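Local coordinates for putative bacterial transcription regulation protein (Staphylococcus aureus, PDB 3LUR) that probably regulates transcription as an effector-binding protein that responds to small molecules, at residues Gly53-Glu65 and Lys130-Asp142. Residues are numbered along the deposited sequence; the frame is centred on the assembly and turned at random. Where two conformers were deposited one is given.
With EDO (1,2-ethanediol), chain I; EDO (1,2-ethanediol), chain E; EDO (1,2-ethanediol), chain H.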
loop_
_atom_site.group_PDB
_atom_site.type_symbol
_atom_site.label_atom_id
_atom_site.label_comp_id
_atom_site.label_asym_id
_atom_site.label_seq_id
_atom_site.Cartn_x
_atom_site.Cartn_y
_atom_site.Cartn_z
ATOM N N GLY A 53 5.739 13.759 3.312
ATOM C CA GLY A 53 5.556 14.036 1.887
ATOM C C GLY A 53 6.378 13.222 0.883
ATOM O O GLY A 53 6.207 13.409 -0.316
ATOM N N ASP A 54 7.236 12.306 1.341
ATOM C CA ASP A 54 8.031 11.477 0.413
ATOM C C ASP A 54 7.124 10.790 -0.583
ATOM O O ASP A 54 7.507 10.600 -1.738
ATOM C CB ASP A 54 8.859 10.425 1.147
ATOM C CG ASP A 54 10.091 11.005 1.793
ATOM O OD1 ASP A 54 10.528 12.092 1.385
ATOM O OD2 ASP A 54 10.653 10.358 2.687
ATOM N N LEU A 55 5.972 10.316 -0.094
ATOM C CA LEU A 55 4.889 9.824 -0.948
ATOM C C LEU A 55 3.669 10.665 -0.596
ATOM O O LEU A 55 3.360 10.867 0.586
ATOM C CB LEU A 55 4.604 8.345 -0.734
ATOM C CG LEU A 55 5.668 7.416 -1.328
ATOM C CD1 LEU A 55 5.463 6.006 -0.892
ATOM C CD2 LEU A 55 5.674 7.533 -2.871
ATOM N N ALA A 56 2.996 11.178 -1.622
ATOM C CA ALA A 56 1.847 12.079 -1.425
ATOM C C ALA A 56 0.573 11.285 -1.203
ATOM O O ALA A 56 -0.220 11.066 -2.114
ATOM C CB ALA A 56 1.686 13.025 -2.626
ATOM N N GLY A 57 0.367 10.865 0.018
ATOM C CA GLY A 57 -0.827 10.164 0.363
ATOM C C GLY A 57 -0.529 9.240 1.511
ATOM O O GLY A 57 0.534 9.331 2.152
ATOM N N ILE A 58 -1.498 8.420 1.822
ATOM C CA ILE A 58 -1.336 7.457 2.878
ATOM C C ILE A 58 -1.299 6.091 2.194
ATOM O O ILE A 58 -1.997 5.858 1.167
ATOM C CB ILE A 58 -2.432 7.617 3.964
ATOM C CG1 ILE A 58 -2.189 6.639 5.120
ATOM C CG2 ILE A 58 -3.827 7.473 3.362
ATOM C CD1 ILE A 58 -2.936 6.980 6.383
ATOM N N LEU A 59 -0.466 5.224 2.724
ATOM C CA LEU A 59 -0.253 3.907 2.153
ATOM C C LEU A 59 -1.002 2.789 2.824
ATOM O O LEU A 59 -1.156 2.752 4.069
ATOM C CB LEU A 59 1.237 3.534 2.202
ATOM C CG LEU A 59 2.314 4.233 1.353
ATOM C CD1 LEU A 59 2.707 5.615 1.831
ATOM C CD2 LEU A 59 3.600 3.355 1.334
ATOM N N GLY A 60 -1.425 1.853 1.968
ATOM C CA GLY A 60 -1.887 0.563 2.349
ATOM C C GLY A 60 -0.808 -0.369 1.824
ATOM O O GLY A 60 -0.791 -0.715 0.636
ATOM N N LEU A 61 0.119 -0.727 2.694
ATOM C CA LEU A 61 1.270 -1.547 2.301
ATOM C C LEU A 61 0.984 -3.021 2.508
ATOM O O LEU A 61 0.740 -3.477 3.641
ATOM C CB LEU A 61 2.526 -1.142 3.098
ATOM C CG LEU A 61 3.863 -1.816 2.744
ATOM C CD1 LEU A 61 4.484 -1.247 1.463
ATOM C CD2 LEU A 61 4.840 -1.682 3.893
ATOM N N CYS A 62 1.078 -3.782 1.416
ATOM C CA CYS A 62 0.880 -5.198 1.436
ATOM C C CYS A 62 2.215 -5.878 1.600
ATOM O O CYS A 62 3.129 -5.652 0.806
ATOM C CB CYS A 62 0.202 -5.621 0.139
ATOM S SG CYS A 62 -1.446 -4.837 -0.032
ATOM N N ILE A 63 2.326 -6.677 2.663
ATOM C CA ILE A 63 3.566 -7.302 3.056
ATOM C C ILE A 63 3.381 -8.818 3.000
ATOM O O ILE A 63 2.879 -9.430 3.943
ATOM C CB ILE A 63 4.022 -6.838 4.481
ATOM C CG1 ILE A 63 4.142 -5.315 4.537
ATOM C CG2 ILE A 63 5.398 -7.488 4.889
ATOM C CD1 ILE A 63 4.362 -4.728 5.927
ATOM N N PRO A 64 3.739 -9.422 1.864
ATOM C CA PRO A 64 3.679 -10.902 1.857
ATOM C C PRO A 64 4.594 -11.428 2.937
ATOM O O PRO A 64 5.740 -10.955 3.063
ATOM C CB PRO A 64 4.201 -11.284 0.476
ATOM C CG PRO A 64 4.052 -10.041 -0.373
ATOM C CD PRO A 64 4.205 -8.873 0.584
ATOM N N GLU A 65 4.089 -12.321 3.773
ATOM C CA GLU A 65 4.907 -12.883 4.828
ATOM C C GLU A 65 5.513 -14.195 4.324
ATOM O O GLU A 65 4.960 -14.852 3.437
ATOM C CB GLU A 65 4.099 -13.097 6.109
ATOM C CG GLU A 65 3.503 -11.801 6.707
ATOM C CD GLU A 65 4.555 -10.792 7.168
ATOM O OE1 GLU A 65 5.768 -11.013 6.920
ATOM O OE2 GLU A 65 4.168 -9.773 7.774
ATOM N N LYS A 130 9.420 -8.289 -8.366
ATOM C CA LYS A 130 10.191 -8.578 -7.192
ATOM C C LYS A 130 9.257 -9.018 -6.082
ATOM O O LYS A 130 8.072 -8.580 -6.032
ATOM C CB LYS A 130 10.969 -7.330 -6.781
ATOM C CG LYS A 130 11.708 -7.449 -5.478
ATOM C CD LYS A 130 12.869 -6.510 -5.456
ATOM C CE LYS A 130 12.488 -5.141 -5.911
ATOM N NZ LYS A 130 13.662 -4.186 -5.946
ATOM N N SER A 131 9.768 -9.897 -5.225
ATOM C CA SER A 131 9.077 -10.355 -4.033
ATOM C C SER A 131 9.446 -9.374 -2.948
ATOM O O SER A 131 10.452 -9.600 -2.218
ATOM C CB SER A 131 9.571 -11.748 -3.608
ATOM O OG SER A 131 9.325 -12.708 -4.600
ATOM N N ALA A 132 8.715 -8.284 -2.867
ATOM C CA ALA A 132 8.934 -7.264 -1.898
ATOM C C ALA A 132 7.572 -6.686 -1.637
ATOM O O ALA A 132 6.605 -6.974 -2.385
ATOM C CB ALA A 132 9.857 -6.180 -2.458
ATOM N N PRO A 133 7.483 -5.819 -0.632
ATOM C CA PRO A 133 6.176 -5.221 -0.375
ATOM C C PRO A 133 5.661 -4.379 -1.537
ATOM O O PRO A 133 6.441 -3.827 -2.299
ATOM C CB PRO A 133 6.426 -4.380 0.881
ATOM C CG PRO A 133 7.552 -5.037 1.558
ATOM C CD PRO A 133 8.448 -5.487 0.430
ATOM N N PHE A 134 4.335 -4.325 -1.684
ATOM C CA PHE A 134 3.706 -3.520 -2.704
ATOM C C PHE A 134 2.618 -2.697 -2.016
ATOM O O PHE A 134 2.180 -3.054 -0.939
ATOM C CB PHE A 134 3.149 -4.388 -3.846
ATOM C CG PHE A 134 2.195 -5.467 -3.410
ATOM C CD1 PHE A 134 2.672 -6.705 -2.949
ATOM C CD2 PHE A 134 0.812 -5.269 -3.510
ATOM C CE1 PHE A 134 1.783 -7.728 -2.572
ATOM C CE2 PHE A 134 -0.085 -6.290 -3.120
ATOM C CZ PHE A 134 0.407 -7.510 -2.645
ATOM N N PHE A 135 2.213 -1.592 -2.609
ATOM C CA PHE A 135 1.274 -0.732 -1.895
ATOM C C PHE A 135 0.244 -0.012 -2.721
ATOM O O PHE A 135 0.421 0.232 -3.912
ATOM C CB PHE A 135 2.046 0.266 -0.991
ATOM C CG PHE A 135 3.002 1.191 -1.717
ATOM C CD1 PHE A 135 4.322 0.825 -1.923
ATOM C CD2 PHE A 135 2.586 2.460 -2.135
ATOM C CE1 PHE A 135 5.205 1.678 -2.550
ATOM C CE2 PHE A 135 3.470 3.332 -2.749
ATOM C CZ PHE A 135 4.779 2.937 -2.979
ATOM N N GLU A 136 -0.840 0.334 -2.030
ATOM C CA GLU A 136 -1.871 1.210 -2.523
ATOM C C GLU A 136 -1.511 2.573 -1.954
ATOM O O GLU A 136 -1.144 2.674 -0.787
ATOM C CB GLU A 136 -3.225 0.764 -1.953
ATOM C CG GLU A 136 -3.575 -0.661 -2.279
ATOM C CD GLU A 136 -4.462 -1.334 -1.248
ATOM O OE1 GLU A 136 -4.999 -0.683 -0.326
ATOM O OE2 GLU A 136 -4.620 -2.543 -1.369
ATOM N N LEU A 137 -1.631 3.615 -2.746
ATOM C CA LEU A 137 -1.339 4.948 -2.262
ATOM C C LEU A 137 -2.586 5.795 -2.458
ATOM O O LEU A 137 -3.098 5.955 -3.602
ATOM C CB LEU A 137 -0.128 5.536 -2.980
ATOM C CG LEU A 137 0.321 6.948 -2.563
ATOM C CD1 LEU A 137 0.822 6.945 -1.086
ATOM C CD2 LEU A 137 1.370 7.531 -3.509
ATOM N N TYR A 138 -3.057 6.358 -1.344
ATOM C CA TYR A 138 -4.317 7.142 -1.294
ATOM C C TYR A 138 -4.117 8.640 -1.067
ATOM O O TYR A 138 -3.717 9.068 0.003
ATOM C CB TYR A 138 -5.207 6.599 -0.178
ATOM C CG TYR A 138 -5.611 5.155 -0.354
ATOM C CD1 TYR A 138 -6.683 4.813 -1.154
ATOM C CD2 TYR A 138 -4.926 4.132 0.281
ATOM C CE1 TYR A 138 -7.052 3.499 -1.316
ATOM C CE2 TYR A 138 -5.273 2.835 0.125
ATOM C CZ TYR A 138 -6.334 2.512 -0.694
ATOM O OH TYR A 138 -6.678 1.189 -0.860
ATOM N N GLN A 139 -4.379 9.416 -2.107
ATOM C CA GLN A 139 -4.394 10.856 -2.044
ATOM C C GLN A 139 -5.668 11.274 -1.343
ATOM O O GLN A 139 -6.606 10.451 -1.187
ATOM C CB GLN A 139 -4.397 11.439 -3.459
ATOM C CG GLN A 139 -5.630 11.040 -4.289
ATOM C CD GLN A 139 -5.591 11.589 -5.692
ATOM O OE1 GLN A 139 -5.384 12.769 -5.890
ATOM N NE2 GLN A 139 -5.785 10.717 -6.679
ATOM N N ASP A 140 -5.713 12.533 -0.925
ATOM C CA ASP A 140 -6.903 13.061 -0.343
ATOM C C ASP A 140 -7.921 13.203 -1.477
ATOM O O ASP A 140 -7.553 13.366 -2.653
ATOM C CB ASP A 140 -6.638 14.403 0.319
ATOM C CG ASP A 140 -7.711 14.788 1.306
ATOM O OD1 ASP A 140 -8.585 13.952 1.637
ATOM O OD2 ASP A 140 -7.651 15.920 1.803
ATOM N N GLY A 141 -9.192 13.178 -1.114
ATOM C CA GLY A 141 -10.273 13.327 -2.060
ATOM C C GLY A 141 -11.513 12.607 -1.534
ATOM O O GLY A 141 -11.615 12.332 -0.324
ATOM N N ASP A 142 -12.456 12.314 -2.419
ATOM C CA ASP A 142 -13.682 11.594 -2.031
ATOM C C ASP A 142 -13.493 10.125 -2.425
ATOM O O ASP A 142 -13.771 9.747 -3.551
ATOM C CB ASP A 142 -14.890 12.154 -2.736
ATOM C CG ASP A 142 -16.150 11.329 -2.488
ATOM O OD1 ASP A 142 -16.136 10.455 -1.596
ATOM O OD2 ASP A 142 -17.115 11.549 -3.205
HETATM C C1 EDO I . -1.424 9.211 -5.211
HETATM O O1 EDO I . -2.518 9.691 -5.969
HETATM C C2 EDO I . -0.312 10.241 -5.251
HETATM O O2 EDO I . -0.709 11.394 -4.537
HETATM C C1 EDO E . -2.368 14.117 -2.192
HETATM O O1 EDO E . -3.620 14.357 -1.515
HETATM C C2 EDO E . -2.186 15.164 -3.286
HETATM O O2 EDO E . -3.175 15.028 -4.336
HETATM C C1 EDO H . -4.541 12.541 2.537
HETATM O O1 EDO H . -4.449 11.137 2.230
HETATM C C2 EDO H . -3.500 13.320 1.722
HETATM O O2 EDO H . -2.175 13.070 2.206
#
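Cys62 CB sits over one face of the Phe134 ring, 3.5 Å from the centroid, while SG meets the same ring obliquely; Pro64 CG comes up to the ring edge at Phe134 CE1, and Ala132 O, from the same segment as the ring, lies at the edge in the ring plane. The Phe134 torsion (chi1 55°) places CG between the backbone N and the carbonyl carbon, which lays the ring across to Cys62 on the partner strand. On the other side of the sheet Phe135 has a similar chi1, and Leu59 CD2 stands over one face of its ring, 3.9 Å from the centroid and offset toward the rim. Leu55 CD1 and Leu61 CD1 approach that ring obliquely, Leu55 from the opposite direction at Phe135 CZ. Farther along, Leu59 CD1 touches Leu137 CD1 at 3.7 Å. The edge of the Tyr138 ring lies beside the backbone at Ile58 O and Gly60 N, and its OH bonds Glu136 OE1 (2.6 Å) from above the carboxylate plane; Tyr72 OH gives that buried oxygen a second partner. Six backbone hydrogen bonds join Ile58 to Tyr138, Gly60 to Glu136 and Cys62 to Phe134, the shortest from Cys62 N to Phe134 O (2.7 Å). Helix 108-124 packs on Phe134, Glu136 and Tyr138, whereas Leu55 and Leu61 reach strand 5-21. The neighbouring strands 58-64 and 134-138 run antiparallel (166°) within the closed six-stranded sheet of an SHS2-clan, integron-associated effector-binding domain.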